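Local coordinates for flagellar hook associated protein type 3 FlgL (Legionella pneumophila subsp. pneumophila, PDB 5YTI) that probably serves as a structural component of the bacterial flagellum, one of the hook-associated proteins that lie at the junction between hook and filament, at residues Lys53-Asn58 with Asn360-Ile365; Asn64-Ala69 with Thr354-Asn359; Glu92-Ala97 with Thr322-Leu327; Glu113-Leu118 with Arg302-Leu307; Met226-Asn231 with Pro259-Gly264. All blocks are in the same frame, centred on the assembly; numbering follows the deposited sequence.

Interactions 1, 2 and 3 all join helix 49-96 to helix 316-374, at successive levels of the same long pair. Interaction 1 is a surface contact of a tyrosine, an arginine and two aliphatic side chains; interaction 2, about 13 Å away between centres, is buried and built round a single arginine. Interaction 3, at the other end, is also buried, but two amides carry it through hydrogen bonds. Interaction 4, partly buried, touches it through the E323-R302 salt bridge and packs helix 104-125 on helix 296-307, an isoleucine against an alanine and a glutamine. Interaction 5, also partly buried, stands apart in the beta region, where an aromatic pair packs a loop against a strand.

Interaction 1: Lys53-Asn58 with Asn360-Ile365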
# COMPACT_ATOMS: atom_id res chain seq x y z
N LYS A 53 8.58 21.85 -42.72
CA LYS A 53 9.93 21.33 -42.44
C LYS A 53 10.11 21.05 -40.91
O LYS A 53 10.47 19.93 -40.53
CB LYS A 53 11.03 22.28 -43.00
CG LYS A 53 12.43 21.68 -43.20
CD LYS A 53 13.30 22.55 -44.14
CE LYS A 53 14.37 23.41 -43.44
N GLN A 54 9.83 22.03 -40.04
CA GLN A 54 10.06 21.87 -38.57
C GLN A 54 8.99 20.97 -37.91
O GLN A 54 9.22 20.48 -36.81
CB GLN A 54 10.19 23.22 -37.82
CG GLN A 54 11.08 23.15 -36.57
N ARG A 55 7.86 20.76 -38.59
CA ARG A 55 6.77 19.87 -38.12
C ARG A 55 7.21 18.44 -38.36
O ARG A 55 7.18 17.60 -37.48
CB ARG A 55 5.44 20.12 -38.86
CG ARG A 55 4.19 19.71 -38.08
CD ARG A 55 2.86 19.70 -38.87
NE ARG A 55 2.63 20.88 -39.72
CZ ARG A 55 2.24 22.09 -39.29
NH1 ARG A 55 2.03 22.36 -38.00
NH2 ARG A 55 2.08 23.07 -40.19
N ILE A 56 7.64 18.19 -39.58
CA ILE A 56 8.22 16.92 -39.92
C ILE A 56 9.43 16.64 -39.01
O ILE A 56 9.62 15.50 -38.60
CB ILE A 56 8.58 16.86 -41.41
CG1 ILE A 56 7.32 17.03 -42.25
CG2 ILE A 56 9.26 15.56 -41.76
CD1 ILE A 56 7.65 17.48 -43.65
N ASN A 57 10.24 17.64 -38.65
CA ASN A 57 11.35 17.39 -37.72
C ASN A 57 10.80 16.99 -36.34
O ASN A 57 11.35 16.10 -35.67
CB ASN A 57 12.27 18.60 -37.58
CG ASN A 57 13.16 18.80 -38.79
OD1 ASN A 57 13.69 17.84 -39.33
ND2 ASN A 57 13.35 20.06 -39.21
N ASN A 58 9.71 17.63 -35.93
CA ASN A 58 9.01 17.23 -34.68
C ASN A 58 8.51 15.76 -34.77
O ASN A 58 8.74 14.97 -33.84
CB ASN A 58 7.87 18.21 -34.33
CG ASN A 58 8.38 19.51 -33.73
OD1 ASN A 58 9.30 19.50 -32.93
ND2 ASN A 58 7.79 20.64 -34.12
N ASN A 360 1.40 8.66 -38.30
CA ASN A 360 1.39 8.41 -39.74
C ASN A 360 0.19 9.16 -40.38
O ASN A 360 0.20 9.36 -41.59
CB ASN A 360 1.44 6.89 -40.09
CG ASN A 360 2.88 6.32 -40.19
OD1 ASN A 360 3.80 6.94 -40.76
ND2 ASN A 360 3.06 5.11 -39.64
N ASP A 361 -0.81 9.56 -39.59
CA ASP A 361 -1.96 10.39 -40.09
C ASP A 361 -1.55 11.87 -40.28
O ASP A 361 -1.96 12.53 -41.24
CB ASP A 361 -3.19 10.36 -39.13
CG ASP A 361 -4.11 9.13 -39.31
OD1 ASP A 361 -4.15 8.53 -40.40
OD2 ASP A 361 -4.83 8.79 -38.34
N TYR A 362 -0.74 12.36 -39.33
CA TYR A 362 -0.24 13.75 -39.24
C TYR A 362 0.95 14.01 -40.19
O TYR A 362 1.35 15.15 -40.40
CB TYR A 362 0.15 14.04 -37.77
CG TYR A 362 0.47 15.48 -37.37
CD1 TYR A 362 -0.25 16.57 -37.88
CD2 TYR A 362 1.47 15.76 -36.42
CE1 TYR A 362 0.04 17.88 -37.50
CE2 TYR A 362 1.76 17.06 -36.03
CZ TYR A 362 1.05 18.11 -36.58
OH TYR A 362 1.32 19.40 -36.20
N LEU A 363 1.51 12.94 -40.75
CA LEU A 363 2.54 13.03 -41.79
C LEU A 363 1.89 12.87 -43.17
O LEU A 363 2.16 13.64 -44.09
CB LEU A 363 3.56 11.92 -41.57
CG LEU A 363 4.75 11.78 -42.51
CD1 LEU A 363 5.82 12.77 -42.10
CD2 LEU A 363 5.26 10.34 -42.46
N ASP A 364 1.04 11.86 -43.32
CA ASP A 364 0.27 11.69 -44.54
C ASP A 364 -0.40 13.06 -44.84
O ASP A 364 -0.51 13.45 -46.01
CB ASP A 364 -0.76 10.53 -44.45
CG ASP A 364 -0.13 9.07 -44.54
OD1 ASP A 364 1.10 8.85 -44.63
OD2 ASP A 364 -0.93 8.10 -44.51
N ILE A 365 -0.80 13.80 -43.79
CA ILE A 365 -1.36 15.17 -43.96
C ILE A 365 -0.33 16.25 -44.31
O ILE A 365 -0.62 17.14 -45.09
CB ILE A 365 -2.13 15.66 -42.71
CG1 ILE A 365 -3.46 14.91 -42.57
CG2 ILE A 365 -2.41 17.17 -42.79
CD1 ILE A 365 -4.46 15.55 -41.62
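I56 and L363 mark the closest approach of the two backbones, their CA atoms 7.1 Å apart on helices that run roughly antiparallel. Contact is thin here and made by side chains alone, the end of Y362 meeting the middle of R55. The CD1 branch of L363 reaches the CG2 branch of I56 at 4.4 Å, a loose apolar touch. Beside it, the Y362 side chain extends across to R55, with CG anti to the backbone N (chi1 -170°), and meets the aliphatic part of the arginine at about a right angle. The R55 CD lies 3.1 Å from Y362 OH, and CG is close behind. The bend of R55 at chi3 brings NH1 round, so that Y362 OH lies at the guanidinium edge, near its plane. Guanidinium and ring planes are 55° apart. No hydrogen bond crosses the interface. The segments belong to helix 49-96 and helix 316-374, and one turn further along the first of these, I59 receives both Y362 and L363.

Interaction 2: Asn64-Ala69 with Thr354-Asn359; sequences NNRQAA and TAEKAN
R66 leaves its helix toward E356 and N359 with CG anti to the backbone N (chi1 161°), stays straight at chi2, and then bends at chi3 (78°), which lays the guanidinium along the opposing helix. N359 has CG beside its own backbone N, and this brings its amide to the guanidinium edge. Two conformers of R66 are deposited, so the details hold for one of them.

E356 supplies a floor rather than a charge partner. Its backbone CA sits 3.4 Å from the guanidinium plane, toward the rim, while its CB and CG each lie 3.5 Å from R66 NE. The two side chains cross at about a right angle; E356 continues extended, and its OE2 stops 4.5 Å from NE, too far for a salt bridge although the charges probably attract. At the guanidinium edge, NH1 and the ND2 of N359 are both donors and form no bond. Each side chain has its hydrogen bond elsewhere: R66 NH2 gives to Q63 OE1, and N359 ND2 gives to V167 O. A355 CB fills in beside R66 CD at 4.5 Å.

The axes pass 10.4 Å apart at a crossing angle of -158°. Such a nearly antiparallel pairing of a long N-terminal helix with a long C-terminal one is characteristic of the flagellin family, and here strand 164-168 packs against both helices.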
# COMPACT_ATOMS: atom_id res chain seq x y z
N ASN A 64 10.47 8.50 -33.07
CA ASN A 64 11.67 7.98 -32.40
C ASN A 64 11.36 7.77 -30.91
O ASN A 64 11.55 6.68 -30.38
CB ASN A 64 12.87 8.95 -32.61
CG ASN A 64 14.24 8.26 -32.50
OD1 ASN A 64 14.65 7.49 -33.40
ND2 ASN A 64 14.99 8.59 -31.43
N ASN A 65 10.84 8.79 -30.24
CA ASN A 65 10.45 8.65 -28.84
C ASN A 65 9.48 7.47 -28.57
O ASN A 65 9.61 6.79 -27.53
CB ASN A 65 9.86 9.97 -28.32
CG ASN A 65 10.92 10.99 -27.94
OD1 ASN A 65 12.11 10.68 -27.91
ND2 ASN A 65 10.48 12.20 -27.64
N ARG A 66 8.51 7.26 -29.49
CA ARG A 66 7.54 6.16 -29.40
C ARG A 66 8.23 4.81 -29.54
O ARG A 66 8.14 3.97 -28.67
CB ARG A 66 6.43 6.29 -30.46
CG ARG A 66 5.67 4.99 -30.74
CD ARG A 66 4.67 5.13 -31.90
NE ARG A 66 5.31 5.09 -33.22
CZ ARG A 66 5.36 6.11 -34.07
NH1 ARG A 66 4.80 7.26 -33.77
NH2 ARG A 66 5.97 5.98 -35.23
N GLN A 67 8.94 4.62 -30.66
CA GLN A 67 9.72 3.39 -30.93
C GLN A 67 10.54 3.01 -29.71
O GLN A 67 10.58 1.84 -29.35
CB GLN A 67 10.65 3.53 -32.16
CG GLN A 67 9.94 3.43 -33.54
CD GLN A 67 10.86 3.69 -34.75
OE1 GLN A 67 10.81 4.78 -35.34
NE2 GLN A 67 11.69 2.70 -35.13
N ALA A 68 11.17 3.99 -29.06
CA ALA A 68 12.05 3.73 -27.91
C ALA A 68 11.27 3.45 -26.64
O ALA A 68 11.71 2.70 -25.76
CB ALA A 68 12.99 4.90 -27.69
N ALA A 69 10.11 4.08 -26.53
CA ALA A 69 9.22 3.85 -25.39
C ALA A 69 8.62 2.45 -25.46
O ALA A 69 8.70 1.67 -24.51
CB ALA A 69 8.12 4.89 -25.40
N THR A 354 -1.75 3.53 -30.31
CA THR A 354 -2.55 4.68 -30.74
C THR A 354 -1.73 5.76 -31.45
O THR A 354 -2.12 6.25 -32.52
CB THR A 354 -3.29 5.33 -29.56
OG1 THR A 354 -4.68 5.01 -29.66
CG2 THR A 354 -3.12 6.87 -29.51
N ALA A 355 -0.60 6.14 -30.85
CA ALA A 355 0.24 7.19 -31.38
C ALA A 355 0.92 6.83 -32.73
O ALA A 355 1.15 7.72 -33.55
CB ALA A 355 1.28 7.59 -30.34
N GLU A 356 1.23 5.56 -32.97
CA GLU A 356 1.86 5.13 -34.25
C GLU A 356 0.92 5.37 -35.45
O GLU A 356 1.40 5.71 -36.54
CB GLU A 356 2.31 3.65 -34.17
CG GLU A 356 3.21 3.13 -35.30
CD GLU A 356 3.83 1.76 -35.02
OE1 GLU A 356 3.34 1.02 -34.12
OE2 GLU A 356 4.82 1.40 -35.69
N LYS A 357 -0.40 5.20 -35.25
CA LYS A 357 -1.40 5.45 -36.31
C LYS A 357 -1.65 6.95 -36.48
O LYS A 357 -1.92 7.42 -37.59
CB LYS A 357 -2.74 4.73 -36.04
CG LYS A 357 -3.83 5.01 -37.08
N ALA A 358 -1.54 7.70 -35.37
CA ALA A 358 -1.84 9.13 -35.36
C ALA A 358 -0.68 9.99 -35.89
O ALA A 358 -0.89 11.11 -36.35
CB ALA A 358 -2.21 9.58 -33.96
N ASN A 359 0.55 9.47 -35.79
CA ASN A 359 1.72 10.15 -36.36
C ASN A 359 1.87 9.82 -37.86
O ASN A 359 2.41 10.61 -38.61
CB ASN A 359 2.99 9.79 -35.59
CG ASN A 359 3.05 10.45 -34.21
OD1 ASN A 359 2.21 11.30 -33.88
ND2 ASN A 359 4.04 10.08 -33.41

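Interaction 3: Glu92-Ala97 with Thr322-Leu327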
# COMPACT_ATOMS: atom_id res chain seq x y z
N GLU A 92 3.46 -20.93 -3.62
CA GLU A 92 3.41 -22.40 -3.48
C GLU A 92 4.15 -22.75 -2.20
O GLU A 92 3.56 -23.34 -1.29
CB GLU A 92 4.06 -23.12 -4.68
CG GLU A 92 3.28 -23.08 -6.00
CD GLU A 92 3.93 -23.84 -7.16
OE1 GLU A 92 5.00 -23.47 -7.73
OE2 GLU A 92 3.33 -24.84 -7.55
N ILE A 93 5.41 -22.33 -2.11
CA ILE A 93 6.22 -22.48 -0.88
C ILE A 93 5.49 -22.04 0.40
O ILE A 93 5.41 -22.82 1.33
CB ILE A 93 7.57 -21.74 -0.96
CG1 ILE A 93 8.50 -22.42 -1.96
CG2 ILE A 93 8.25 -21.71 0.40
CD1 ILE A 93 9.84 -21.74 -2.17
N GLN A 94 4.96 -20.82 0.45
CA GLN A 94 4.31 -20.36 1.69
C GLN A 94 3.18 -21.27 2.09
O GLN A 94 2.94 -21.42 3.29
CB GLN A 94 3.79 -18.92 1.62
CG GLN A 94 3.26 -18.34 2.95
CD GLN A 94 4.08 -18.71 4.18
OE1 GLN A 94 5.31 -18.73 4.16
NE2 GLN A 94 3.40 -18.99 5.26
N ILE A 95 2.49 -21.87 1.13
CA ILE A 95 1.35 -22.70 1.47
C ILE A 95 1.75 -23.99 2.18
O ILE A 95 1.09 -24.37 3.13
CB ILE A 95 0.48 -23.02 0.27
CG1 ILE A 95 -0.71 -22.06 0.26
CG2 ILE A 95 -0.03 -24.46 0.35
CD1 ILE A 95 -1.45 -22.05 -1.06
N GLN A 96 2.81 -24.64 1.71
CA GLN A 96 3.37 -25.82 2.38
C GLN A 96 3.86 -25.49 3.79
O GLN A 96 3.72 -26.31 4.73
CB GLN A 96 4.56 -26.41 1.63
CG GLN A 96 4.67 -26.13 0.15
CD GLN A 96 3.85 -27.07 -0.69
OE1 GLN A 96 3.06 -26.64 -1.53
NE2 GLN A 96 4.05 -28.37 -0.48
N ALA A 97 4.44 -24.29 3.94
CA ALA A 97 4.95 -23.84 5.24
C ALA A 97 3.84 -23.85 6.28
O ALA A 97 4.11 -23.85 7.49
CB ALA A 97 5.56 -22.46 5.13
N THR A 322 -0.11 -18.32 12.78
CA THR A 322 -0.55 -16.94 12.79
C THR A 322 0.19 -16.06 11.77
O THR A 322 -0.42 -15.22 11.08
CB THR A 322 -0.33 -16.33 14.15
OG1 THR A 322 -1.06 -17.08 15.13
CG2 THR A 322 -0.80 -14.88 14.13
N GLU A 323 1.50 -16.27 11.73
CA GLU A 323 2.40 -15.58 10.84
C GLU A 323 2.34 -16.18 9.43
O GLU A 323 2.49 -15.45 8.47
CB GLU A 323 3.82 -15.59 11.43
CG GLU A 323 4.99 -15.35 10.45
CD GLU A 323 5.52 -13.90 10.35
OE1 GLU A 323 4.83 -12.94 10.77
OE2 GLU A 323 6.66 -13.72 9.80
N ASN A 324 2.14 -17.49 9.27
CA ASN A 324 1.96 -18.06 7.92
C ASN A 324 0.83 -17.34 7.21
O ASN A 324 1.02 -16.87 6.09
CB ASN A 324 1.60 -19.54 7.94
CG ASN A 324 2.80 -20.46 8.09
OD1 ASN A 324 3.95 -20.13 7.73
ND2 ASN A 324 2.52 -21.66 8.59
N ASN A 325 -0.35 -17.27 7.84
CA ASN A 325 -1.53 -16.60 7.28
C ASN A 325 -1.24 -15.18 6.83
O ASN A 325 -1.81 -14.70 5.82
CB ASN A 325 -2.63 -16.49 8.32
CG ASN A 325 -3.41 -17.74 8.45
OD1 ASN A 325 -2.82 -18.77 8.74
ND2 ASN A 325 -4.74 -17.68 8.22
N GLN A 326 -0.39 -14.51 7.60
CA GLN A 326 -0.04 -13.12 7.27
C GLN A 326 0.82 -13.11 6.03
O GLN A 326 0.57 -12.35 5.11
CB GLN A 326 0.68 -12.41 8.44
CG GLN A 326 -0.22 -12.19 9.65
CD GLN A 326 -0.94 -10.88 9.60
OE1 GLN A 326 -0.29 -9.85 9.50
NE2 GLN A 326 -2.28 -10.89 9.70
N LEU A 327 1.82 -13.99 6.01
CA LEU A 327 2.77 -14.00 4.92
C LEU A 327 2.10 -14.44 3.63
O LEU A 327 2.55 -14.08 2.56
CB LEU A 327 3.97 -14.88 5.26
CG LEU A 327 4.94 -14.33 6.30
CD1 LEU A 327 5.97 -15.39 6.67
CD2 LEU A 327 5.66 -13.09 5.78
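Q94 and N324 bridge two long antiparallel helices of the flagellin-type helical bundle, near the C-terminal end of helix 49-96. The CA atoms of A97 and N324 come within 7.0 Å.

Take Q94 outward from its CB, which points at the opposing helix. CG, anti to the backbone N (chi1 -173°), lies 4.1 Å from N324 O. The chain then bends at chi2 (40°), and CD settles 4.0 Å from L327 CB, with the two side chains crossing at about a right angle. OE1 only skirts the N324 amide, whereas NE2 does the binding: it gives a hydrogen bond to N324 OD1 at 2.8 Å. That acceptor lies close to the plane of the Q94 amide, but seen from N324 the donor sits above the carbonyl plane, and the two amide planes are inclined at 54°. A second, weak bond runs from NE2 to the backbone O of N324.

R107 NH1 from the neighbouring helix 104-125 gives a hydrogen bond to the A97 carbonyl, and M303 of helix 296-307 packs against Q94. As modelled, N324 ND2 gives to Q321 OE1 on its own helix and, across the segments, to A97 O at 2.9 Å, though the position of that nitrogen is less certain and both bonds share the doubt.

Interaction 4: Glu113-Leu118 with Arg302-Leu307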
# COMPACT_ATOMS: atom_id res chain seq x y z
N GLU A 113 15.46 -22.58 -0.75
CA GLU A 113 14.86 -22.16 -2.01
C GLU A 113 14.37 -20.72 -1.90
O GLU A 113 14.69 -19.90 -2.76
CB GLU A 113 13.73 -23.06 -2.44
CG GLU A 113 13.39 -22.81 -3.90
CD GLU A 113 12.16 -23.53 -4.39
OE1 GLU A 113 11.49 -24.19 -3.56
OE2 GLU A 113 11.87 -23.43 -5.60
N ALA A 114 13.61 -20.40 -0.85
CA ALA A 114 13.15 -19.04 -0.66
C ALA A 114 14.32 -18.08 -0.70
O ALA A 114 14.21 -17.01 -1.28
CB ALA A 114 12.37 -18.88 0.62
N GLN A 115 15.46 -18.46 -0.12
CA GLN A 115 16.64 -17.58 -0.20
C GLN A 115 17.10 -17.41 -1.64
O GLN A 115 17.50 -16.33 -2.03
CB GLN A 115 17.81 -18.02 0.73
CG GLN A 115 19.05 -17.08 0.75
CD GLN A 115 18.88 -15.79 1.58
OE1 GLN A 115 18.47 -15.83 2.75
NE2 GLN A 115 19.20 -14.63 0.96
N ALA A 116 17.02 -18.44 -2.47
CA ALA A 116 17.36 -18.25 -3.89
C ALA A 116 16.37 -17.29 -4.57
O ALA A 116 16.77 -16.44 -5.35
CB ALA A 116 17.42 -19.57 -4.63
N LEU A 117 15.08 -17.42 -4.23
CA LEU A 117 14.05 -16.56 -4.83
C LEU A 117 14.21 -15.11 -4.39
O LEU A 117 14.19 -14.22 -5.23
CB LEU A 117 12.64 -17.11 -4.57
CG LEU A 117 12.42 -18.46 -5.28
CD1 LEU A 117 11.35 -19.32 -4.62
CD2 LEU A 117 12.09 -18.27 -6.75
N LEU A 118 14.41 -14.86 -3.11
CA LEU A 118 14.75 -13.51 -2.66
C LEU A 118 15.86 -12.93 -3.55
O LEU A 118 15.69 -11.87 -4.14
CB LEU A 118 15.18 -13.50 -1.20
CG LEU A 118 15.78 -12.20 -0.64
CD1 LEU A 118 14.84 -11.03 -0.84
CD2 LEU A 118 16.11 -12.32 0.84
N ARG A 302 11.13 -12.82 5.83
CA ARG A 302 10.24 -13.30 6.86
C ARG A 302 9.75 -14.72 6.62
O ARG A 302 9.53 -15.47 7.58
CB ARG A 302 9.03 -12.39 6.97
CG ARG A 302 9.26 -11.09 7.73
CD ARG A 302 8.05 -10.80 8.61
NE ARG A 302 7.08 -9.88 8.03
CZ ARG A 302 5.79 -9.83 8.36
NH1 ARG A 302 5.03 -8.94 7.76
NH2 ARG A 302 5.24 -10.65 9.26
N MSE A 303 9.54 -15.11 5.36
CA MSE A 303 9.07 -16.47 5.08
C MSE A 303 10.17 -17.42 5.44
O MSE A 303 9.91 -18.52 5.93
CB MSE A 303 8.67 -16.69 3.64
CG MSE A 303 7.31 -16.14 3.24
SE MSE A 303 7.34 -16.21 1.26
CE MSE A 303 7.64 -18.11 0.97
N ILE A 304 11.41 -16.97 5.20
CA ILE A 304 12.64 -17.71 5.57
C ILE A 304 12.82 -17.84 7.11
O ILE A 304 13.02 -18.94 7.65
CB ILE A 304 13.91 -17.04 4.99
CG1 ILE A 304 13.95 -17.13 3.46
CG2 ILE A 304 15.16 -17.64 5.61
CD1 ILE A 304 15.01 -16.21 2.83
N ASN A 305 12.77 -16.73 7.84
CA ASN A 305 12.83 -16.82 9.28
C ASN A 305 11.82 -17.84 9.78
O ASN A 305 12.14 -18.60 10.66
CB ASN A 305 12.55 -15.48 9.95
CG ASN A 305 13.63 -14.45 9.69
OD1 ASN A 305 13.53 -13.32 10.16
ND2 ASN A 305 14.65 -14.82 8.93
N ASN A 306 10.62 -17.87 9.19
CA ASN A 306 9.54 -18.72 9.67
C ASN A 306 9.73 -20.20 9.34
O ASN A 306 9.47 -21.09 10.13
CB ASN A 306 8.24 -18.26 9.03
CG ASN A 306 7.07 -18.36 9.97
OD1 ASN A 306 7.09 -17.76 11.03
ND2 ASN A 306 6.03 -19.09 9.58
N LEU A 307 10.18 -20.48 8.13
CA LEU A 307 10.46 -21.84 7.76
C LEU A 307 11.53 -22.47 8.64
O LEU A 307 11.62 -23.69 8.72
CB LEU A 307 10.90 -21.89 6.31
CG LEU A 307 9.71 -21.64 5.41
CD1 LEU A 307 10.17 -21.51 3.97
CD2 LEU A 307 8.73 -22.79 5.61
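I304 meets A114 and Q115 where the two helices come close, the CA atoms of A114 and I304 lying 6.4 Å apart. The isoleucine carries the contact. Its CG1 stands beside its own backbone N (chi1 -67°) and CD1 follows in an extended chi2 of 167°, which carries the long branch over the A114-Q115 backbone. CG1 rests 3.7 Å from A114 CB, the short side chain that lets the helices approach. CD1 goes further, to 3.7 Å from Q115 CA and 3.9 Å from Q115 CB.

Q115 curls round that methyl. With CG anti to the backbone N and chi2 bent to 76°, the glutamine folds back, and its OE1 comes 3.5 Å from I304 CD1, a van der Waals touch. The polar end is occupied on its own helix, since NE2 gives a hydrogen bond to N119 OD1. No hydrogen bond crosses between the segments.

Along the same seam, L118 packs on F297, V300 and Q301 of helix 296-307, while L307 packs on R107, L110 and A111 of helix 104-125. M303, modelled as selenomethionine, packs on I93 of helix 49-96 and L327 of helix 316-374, placing the contact against the long helix pair.

Interaction 5: Met226-Asn231 with Pro259-Gly264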
# COMPACT_ATOMS: atom_id res chain seq x y z
N MSE A 226 -5.13 -8.22 21.89
CA MSE A 226 -6.10 -9.28 22.14
C MSE A 226 -5.50 -10.17 23.19
O MSE A 226 -4.39 -10.70 23.03
CB MSE A 226 -6.37 -10.07 20.86
CG MSE A 226 -7.48 -11.11 21.02
SE MSE A 226 -7.69 -12.26 19.42
CE MSE A 226 -9.29 -11.25 18.91
N THR A 227 -6.23 -10.34 24.27
CA THR A 227 -5.71 -10.99 25.45
C THR A 227 -6.75 -12.06 25.81
O THR A 227 -7.95 -11.75 25.94
CB THR A 227 -5.44 -9.93 26.58
OG1 THR A 227 -6.24 -8.76 26.35
CG2 THR A 227 -3.98 -9.42 26.58
N PHE A 228 -6.31 -13.31 25.90
CA PHE A 228 -7.18 -14.40 26.38
C PHE A 228 -7.06 -14.58 27.90
O PHE A 228 -5.96 -14.71 28.45
CB PHE A 228 -6.84 -15.73 25.65
CG PHE A 228 -6.93 -15.64 24.16
CD1 PHE A 228 -8.13 -15.80 23.52
CD2 PHE A 228 -5.83 -15.31 23.41
CE1 PHE A 228 -8.22 -15.65 22.16
CE2 PHE A 228 -5.92 -15.16 22.05
CZ PHE A 228 -7.12 -15.32 21.42
N ALA A 229 -8.18 -14.56 28.61
CA ALA A 229 -8.12 -14.82 30.05
C ALA A 229 -9.45 -15.36 30.61
O ALA A 229 -10.34 -15.76 29.84
CB ALA A 229 -7.63 -13.58 30.81
N LEU A 230 -9.56 -15.35 31.95
CA LEU A 230 -10.58 -16.15 32.69
C LEU A 230 -11.80 -15.42 33.25
O LEU A 230 -11.72 -14.33 33.83
CB LEU A 230 -9.90 -16.92 33.83
CG LEU A 230 -8.90 -17.99 33.35
CD1 LEU A 230 -8.07 -18.50 34.52
CD2 LEU A 230 -9.62 -19.12 32.62
N ASN A 231 -12.94 -16.08 33.05
CA ASN A 231 -14.17 -15.83 33.78
C ASN A 231 -13.96 -16.05 35.27
O ASN A 231 -13.08 -16.83 35.67
CB ASN A 231 -15.27 -16.81 33.34
CG ASN A 231 -16.24 -16.21 32.35
OD1 ASN A 231 -16.25 -15.00 32.14
ND2 ASN A 231 -17.08 -17.05 31.76
N PRO A 259 -17.32 -11.62 26.03
CA PRO A 259 -17.65 -12.80 25.20
C PRO A 259 -16.66 -13.95 25.39
O PRO A 259 -15.47 -13.72 25.54
CB PRO A 259 -17.58 -12.27 23.74
CG PRO A 259 -16.98 -10.90 23.83
CD PRO A 259 -17.20 -10.39 25.24
N LEU A 260 -17.16 -15.18 25.34
CA LEU A 260 -16.31 -16.36 25.54
C LEU A 260 -15.79 -16.86 24.18
O LEU A 260 -16.35 -16.56 23.13
CB LEU A 260 -17.05 -17.46 26.32
CG LEU A 260 -18.43 -17.08 26.92
CD1 LEU A 260 -19.59 -17.36 25.95
CD2 LEU A 260 -18.65 -17.83 28.23
N TYR A 261 -14.69 -17.61 24.22
CA TYR A 261 -13.94 -18.02 23.04
C TYR A 261 -14.49 -19.33 22.46
O TYR A 261 -14.26 -20.40 23.03
CB TYR A 261 -12.44 -18.17 23.41
CG TYR A 261 -11.58 -18.98 22.45
CD1 TYR A 261 -11.29 -18.51 21.18
CD2 TYR A 261 -11.05 -20.22 22.83
CE1 TYR A 261 -10.50 -19.25 20.30
CE2 TYR A 261 -10.27 -20.96 21.95
CZ TYR A 261 -10.00 -20.47 20.69
OH TYR A 261 -9.23 -21.18 19.80
N GLN A 262 -15.22 -19.23 21.34
CA GLN A 262 -15.60 -20.40 20.53
C GLN A 262 -14.46 -20.64 19.47
O GLN A 262 -14.13 -19.79 18.63
CB GLN A 262 -17.06 -20.27 19.97
CG GLN A 262 -17.79 -21.62 19.66
CD GLN A 262 -19.33 -21.51 19.51
OE1 GLN A 262 -19.87 -20.42 19.39
NE2 GLN A 262 -20.03 -22.67 19.51
N GLU A 263 -13.79 -21.80 19.57
CA GLU A 263 -12.87 -22.25 18.54
C GLU A 263 -13.39 -21.99 17.11
O GLU A 263 -14.52 -22.30 16.78
CB GLU A 263 -12.58 -23.75 18.73
CG GLU A 263 -11.44 -24.23 17.89
CD GLU A 263 -10.99 -25.60 18.30
OE1 GLU A 263 -11.47 -26.09 19.35
OE2 GLU A 263 -10.16 -26.19 17.56
N GLY A 264 -12.54 -21.41 16.28
CA GLY A 264 -12.86 -21.13 14.87
C GLY A 264 -14.06 -20.22 14.66
O GLY A 264 -14.74 -20.29 13.62
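F228 turns the edge of its ring to the face of Y261. The centroids are 5.8 Å apart and the planes make an angle of 71°, a T-shaped arrangement tilted from the perpendicular, with ring hydrogens of F228 toward the pi face of Y261. The closest atoms are CE1 of F228 and CD1 of Y261, at 4.3 Å. Both side chains start toward each other; their CA atoms are 8.4 Å apart and the rings meet between them. For Y261 this depends on CG standing anti to the backbone N (chi1 162°), which swings the phenol over to the strand. The far face of the same ring is also occupied: the backbone N of E263 lies 4.1 Å above its centre, so the tyrosine is sandwiched between the phenylalanine and its own loop.

A second, smaller touch lies further along, where the L260 CD2 methyl meets the side chain of N231 just past the end of the strand, the two crossing obliquely. No hydrogen bond links the segments. V238, V276 and P280 each pack against both aromatic rings.

Strand 224-230, paired with strands 236-242 and 285-290 in an antiparallel sheet, presents F228. The irregular segment 259-264 starts next to strand 236-242, tied to it by the P259-V238 backbone bond, and Y261 reaches past V238 to pack against F228 through the T-shaped pair.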